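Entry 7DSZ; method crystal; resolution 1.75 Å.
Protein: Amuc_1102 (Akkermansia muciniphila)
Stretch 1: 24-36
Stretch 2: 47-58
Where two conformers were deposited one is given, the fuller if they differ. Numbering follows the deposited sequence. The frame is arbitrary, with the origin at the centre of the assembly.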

# COMPACT_ATOMS: atom_id res chain seq x y z
N GLU C 24 27.35 -5.67 6.58
CA GLU C 24 28.27 -6.00 5.51
C GLU C 24 28.14 -4.89 4.47
O GLU C 24 27.98 -3.73 4.84
CB GLU C 24 27.98 -7.40 4.95
CG GLU C 24 27.98 -8.50 6.04
CD GLU C 24 29.30 -8.58 6.82
OE1 GLU C 24 30.37 -8.33 6.22
OE2 GLU C 24 29.26 -8.89 8.03
N LYS C 25 28.25 -5.19 3.19
CA LYS C 25 28.21 -4.13 2.19
C LYS C 25 26.85 -4.12 1.48
O LYS C 25 26.22 -5.17 1.31
CB LYS C 25 29.32 -4.31 1.15
CG LYS C 25 30.72 -4.33 1.76
CD LYS C 25 31.77 -4.40 0.67
CE LYS C 25 33.17 -4.29 1.22
NZ LYS C 25 34.14 -4.30 0.08
N LEU C 26 26.43 -2.93 1.06
CA LEU C 26 25.29 -2.82 0.14
C LEU C 26 25.71 -3.27 -1.25
O LEU C 26 26.67 -2.73 -1.82
CB LEU C 26 24.79 -1.37 0.09
CG LEU C 26 23.44 -1.20 -0.60
CD1 LEU C 26 22.28 -1.83 0.20
CD2 LEU C 26 23.17 0.27 -0.83
N SER C 27 25.00 -4.26 -1.80
CA SER C 27 25.23 -4.77 -3.14
C SER C 27 24.02 -4.51 -4.01
O SER C 27 22.89 -4.59 -3.54
CB SER C 27 25.50 -6.27 -3.13
OG SER C 27 26.75 -6.56 -2.53
N LEU C 28 24.25 -4.24 -5.29
CA LEU C 28 23.17 -4.09 -6.26
C LEU C 28 22.98 -5.38 -7.04
O LEU C 28 23.94 -5.90 -7.63
CB LEU C 28 23.46 -2.94 -7.23
CG LEU C 28 22.57 -2.90 -8.48
CD1 LEU C 28 21.13 -2.57 -8.07
CD2 LEU C 28 23.09 -1.87 -9.46
N TYR C 29 21.76 -5.89 -7.03
CA TYR C 29 21.34 -7.01 -7.87
C TYR C 29 20.26 -6.53 -8.82
O TYR C 29 19.25 -5.99 -8.37
CB TYR C 29 20.77 -8.16 -7.05
CG TYR C 29 21.72 -8.82 -6.09
CD1 TYR C 29 22.46 -9.92 -6.48
CD2 TYR C 29 21.85 -8.36 -4.79
CE1 TYR C 29 23.31 -10.56 -5.60
CE2 TYR C 29 22.71 -9.01 -3.88
CZ TYR C 29 23.43 -10.10 -4.31
OH TYR C 29 24.26 -10.76 -3.45
N MET C 30 20.45 -6.75 -10.12
CA MET C 30 19.38 -6.53 -11.07
C MET C 30 18.55 -7.81 -11.15
O MET C 30 19.10 -8.89 -11.41
CB MET C 30 19.92 -6.13 -12.45
CG MET C 30 20.76 -4.86 -12.42
SD MET C 30 19.86 -3.41 -11.81
CE MET C 30 18.40 -3.44 -12.82
N ARG C 31 17.25 -7.70 -10.93
CA ARG C 31 16.41 -8.89 -10.79
C ARG C 31 15.09 -8.66 -11.49
O ARG C 31 14.49 -7.59 -11.35
CB ARG C 31 16.13 -9.23 -9.32
CG ARG C 31 17.38 -9.54 -8.47
CD ARG C 31 16.96 -9.81 -7.03
NE ARG C 31 15.84 -10.73 -7.05
CZ ARG C 31 14.79 -10.70 -6.25
NH1 ARG C 31 14.66 -9.78 -5.30
NH2 ARG C 31 13.87 -11.62 -6.41
N GLN C 32 14.60 -9.66 -12.20
CA GLN C 32 13.30 -9.55 -12.85
C GLN C 32 12.21 -9.66 -11.80
O GLN C 32 12.34 -10.43 -10.84
CB GLN C 32 13.15 -10.65 -13.90
CG GLN C 32 11.89 -10.56 -14.74
CD GLN C 32 11.95 -11.45 -15.97
OE1 GLN C 32 12.68 -12.45 -16.00
NE2 GLN C 32 11.20 -11.08 -17.00
N SER C 33 11.13 -8.90 -11.96
CA SER C 33 10.05 -9.01 -10.99
C SER C 33 9.36 -10.35 -11.19
O SER C 33 9.44 -10.95 -12.27
CB SER C 33 9.05 -7.87 -11.13
OG SER C 33 8.52 -7.83 -12.44
N PRO C 34 8.69 -10.87 -10.15
CA PRO C 34 8.08 -12.19 -10.26
C PRO C 34 7.01 -12.22 -11.34
O PRO C 34 6.22 -11.28 -11.47
CB PRO C 34 7.49 -12.42 -8.86
CG PRO C 34 8.26 -11.50 -7.97
CD PRO C 34 8.55 -10.30 -8.80
N ASN C 35 7.01 -13.29 -12.13
CA ASN C 35 6.01 -13.49 -13.17
C ASN C 35 5.00 -14.49 -12.61
O ASN C 35 5.15 -15.70 -12.74
CB ASN C 35 6.64 -13.98 -14.47
CG ASN C 35 5.69 -13.91 -15.64
OD1 ASN C 35 4.57 -13.40 -15.51
ND2 ASN C 35 6.13 -14.40 -16.79
N VAL C 36 3.96 -13.95 -12.00
CA VAL C 36 3.01 -14.73 -11.22
C VAL C 36 2.08 -15.50 -12.16
O VAL C 36 1.57 -14.95 -13.13
CB VAL C 36 2.23 -13.80 -10.28
CG1 VAL C 36 1.01 -14.48 -9.74
CG2 VAL C 36 3.15 -13.32 -9.14
N LYS C 47 5.42 -9.08 -19.40
CA LYS C 47 6.83 -9.40 -19.59
C LYS C 47 7.63 -8.60 -18.57
O LYS C 47 8.08 -7.48 -18.86
CB LYS C 47 7.28 -9.09 -21.01
CG LYS C 47 6.67 -10.02 -22.06
CD LYS C 47 7.14 -9.68 -23.47
CE LYS C 47 8.66 -9.78 -23.59
NZ LYS C 47 9.14 -11.19 -23.40
N PRO C 48 7.84 -9.13 -17.36
CA PRO C 48 8.49 -8.35 -16.30
C PRO C 48 9.90 -7.93 -16.69
O PRO C 48 10.62 -8.65 -17.38
CB PRO C 48 8.50 -9.32 -15.11
CG PRO C 48 7.42 -10.30 -15.38
CD PRO C 48 7.41 -10.46 -16.88
N LYS C 49 10.28 -6.74 -16.23
CA LYS C 49 11.59 -6.17 -16.48
C LYS C 49 12.43 -6.25 -15.20
O LYS C 49 11.96 -6.69 -14.14
CB LYS C 49 11.47 -4.72 -16.97
CG LYS C 49 10.81 -4.58 -18.33
CD LYS C 49 10.95 -3.16 -18.85
CE LYS C 49 10.17 -2.96 -20.16
NZ LYS C 49 10.65 -3.85 -21.26
N LYS C 50 13.68 -5.79 -15.30
CA LYS C 50 14.61 -5.91 -14.20
C LYS C 50 14.58 -4.69 -13.29
O LYS C 50 14.76 -3.55 -13.73
CB LYS C 50 16.03 -6.16 -14.71
CG LYS C 50 16.23 -7.59 -15.20
CD LYS C 50 17.72 -7.82 -15.52
CE LYS C 50 17.97 -9.17 -16.19
NZ LYS C 50 17.76 -10.32 -15.27
N TRP C 51 14.37 -4.96 -12.01
CA TRP C 51 14.42 -3.98 -10.94
C TRP C 51 15.83 -3.91 -10.37
O TRP C 51 16.56 -4.90 -10.35
CB TRP C 51 13.45 -4.39 -9.83
CG TRP C 51 12.02 -4.22 -10.19
CD1 TRP C 51 11.32 -4.88 -11.17
CD2 TRP C 51 11.10 -3.35 -9.55
NE1 TRP C 51 10.01 -4.43 -11.19
CE2 TRP C 51 9.86 -3.50 -10.20
CE3 TRP C 51 11.22 -2.42 -8.51
CZ2 TRP C 51 8.74 -2.76 -9.83
CZ3 TRP C 51 10.10 -1.69 -8.14
CH2 TRP C 51 8.88 -1.87 -8.80
N ALA C 52 16.20 -2.73 -9.87
CA ALA C 52 17.41 -2.60 -9.06
C ALA C 52 17.07 -2.99 -7.62
O ALA C 52 16.21 -2.37 -7.00
CB ALA C 52 17.96 -1.18 -9.10
N ASP C 53 17.74 -4.01 -7.10
CA ASP C 53 17.50 -4.50 -5.75
C ASP C 53 18.79 -4.32 -4.97
O ASP C 53 19.76 -5.05 -5.20
CB ASP C 53 17.05 -5.97 -5.80
CG ASP C 53 16.96 -6.64 -4.43
OD1 ASP C 53 17.09 -5.97 -3.39
OD2 ASP C 53 16.73 -7.85 -4.44
N PHE C 54 18.82 -3.33 -4.07
CA PHE C 54 19.99 -3.05 -3.25
C PHE C 54 19.86 -3.85 -1.96
O PHE C 54 18.88 -3.68 -1.24
CB PHE C 54 20.11 -1.56 -2.93
CG PHE C 54 20.34 -0.69 -4.14
CD1 PHE C 54 21.64 -0.38 -4.55
CD2 PHE C 54 19.28 -0.15 -4.85
CE1 PHE C 54 21.86 0.46 -5.67
CE2 PHE C 54 19.48 0.67 -5.95
CZ PHE C 54 20.78 0.97 -6.36
N GLU C 55 20.83 -4.72 -1.68
CA GLU C 55 20.76 -5.64 -0.55
C GLU C 55 21.93 -5.41 0.38
O GLU C 55 23.06 -5.31 -0.09
CB GLU C 55 20.81 -7.09 -1.04
CG GLU C 55 19.68 -7.49 -1.97
CD GLU C 55 18.50 -7.99 -1.18
OE1 GLU C 55 18.74 -8.81 -0.25
OE2 GLU C 55 17.36 -7.57 -1.46
N ILE C 56 21.68 -5.34 1.69
CA ILE C 56 22.76 -5.28 2.67
C ILE C 56 22.55 -6.31 3.77
O ILE C 56 21.54 -6.27 4.48
CB ILE C 56 22.96 -3.87 3.26
CG1 ILE C 56 24.17 -3.85 4.21
CG2 ILE C 56 21.69 -3.31 3.94
CD1 ILE C 56 24.73 -2.42 4.41
N PRO C 57 23.46 -7.27 3.93
CA PRO C 57 23.36 -8.21 5.05
C PRO C 57 23.68 -7.52 6.36
O PRO C 57 24.51 -6.62 6.42
CB PRO C 57 24.44 -9.26 4.75
CG PRO C 57 24.94 -8.99 3.38
CD PRO C 57 24.65 -7.51 3.10
N PHE C 58 23.02 -7.97 7.43
CA PHE C 58 23.36 -7.45 8.74
C PHE C 58 22.96 -8.45 9.83
O PHE C 58 22.18 -9.37 9.60
CB PHE C 58 22.71 -6.09 9.00
CG PHE C 58 21.23 -6.12 9.26
CD1 PHE C 58 20.32 -6.07 8.22
CD2 PHE C 58 20.75 -6.11 10.56
CE1 PHE C 58 18.96 -6.04 8.47
CE2 PHE C 58 19.38 -6.09 10.81
CZ PHE C 58 18.48 -6.06 9.77
O HOH W 1 20.23 -10.15 -13.57

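Alternation in an antiparallel β-pair sends successive side chains to opposite faces, so that each face can have its own chemistry, and this contact from Amuc_1102 illustrates the principle well. On one face of the sheet, Leu28 lies across from Phe54 and Met30 across from Ala52. Leu28 CD1 sits over the face of the Phe54 ring, 4.0 Å from its centroid and only 13° off the normal, a CH-π contact; the same methyl carbon lies 3.6 Å from Ala52 CB. The small alanine is thus covered from two neighbours, for Met30, its three chi angles all m, bends back to bring SD to 4.0 Å from Ala52 CB. Beyond the strand, Leu26 extends the apolar row, its CD1 lying 3.8 Å from Phe54 CB and 3.7 Å from Ile56 CB.

The backbone holds this packing in register. Ser27 with Glu55, Tyr29 with Asp53 and Arg31 with Trp51 each exchange two N-H to O bonds, all six between 2.7 and 2.9 Å. In the non-hydrogen-bonded pairs between them the chains draw closer, and CA-H...O contacts fill in, as from Met30 CA to Trp51 O at 3.3 Å.

The opposite face is more polar. Arg31 NH1 donates to Asp53 OD2 at 3.0 Å, a salt bridge in which the carboxylate oxygen meets the guanidinium at its edge. Asp53 OD1 also lies just 2.5 Å from Glu55 OE2, so close that one acid group probably carries a proton.

At the ends, loop residues continue the pairing. Glu24 N donates to Pro57 O at 3.0 Å, nearly straight at 173°, while Ser33 N reaches Lys49 O at 3.2 Å. Gln32 NE2 makes a short bond of 2.5 Å to Pro48 O, though bent to 140°. Next to this end of the pair, a water donates to Met30 O (2.7 Å) and accepts from Lys50 NZ (3.0 Å), bridging the strands.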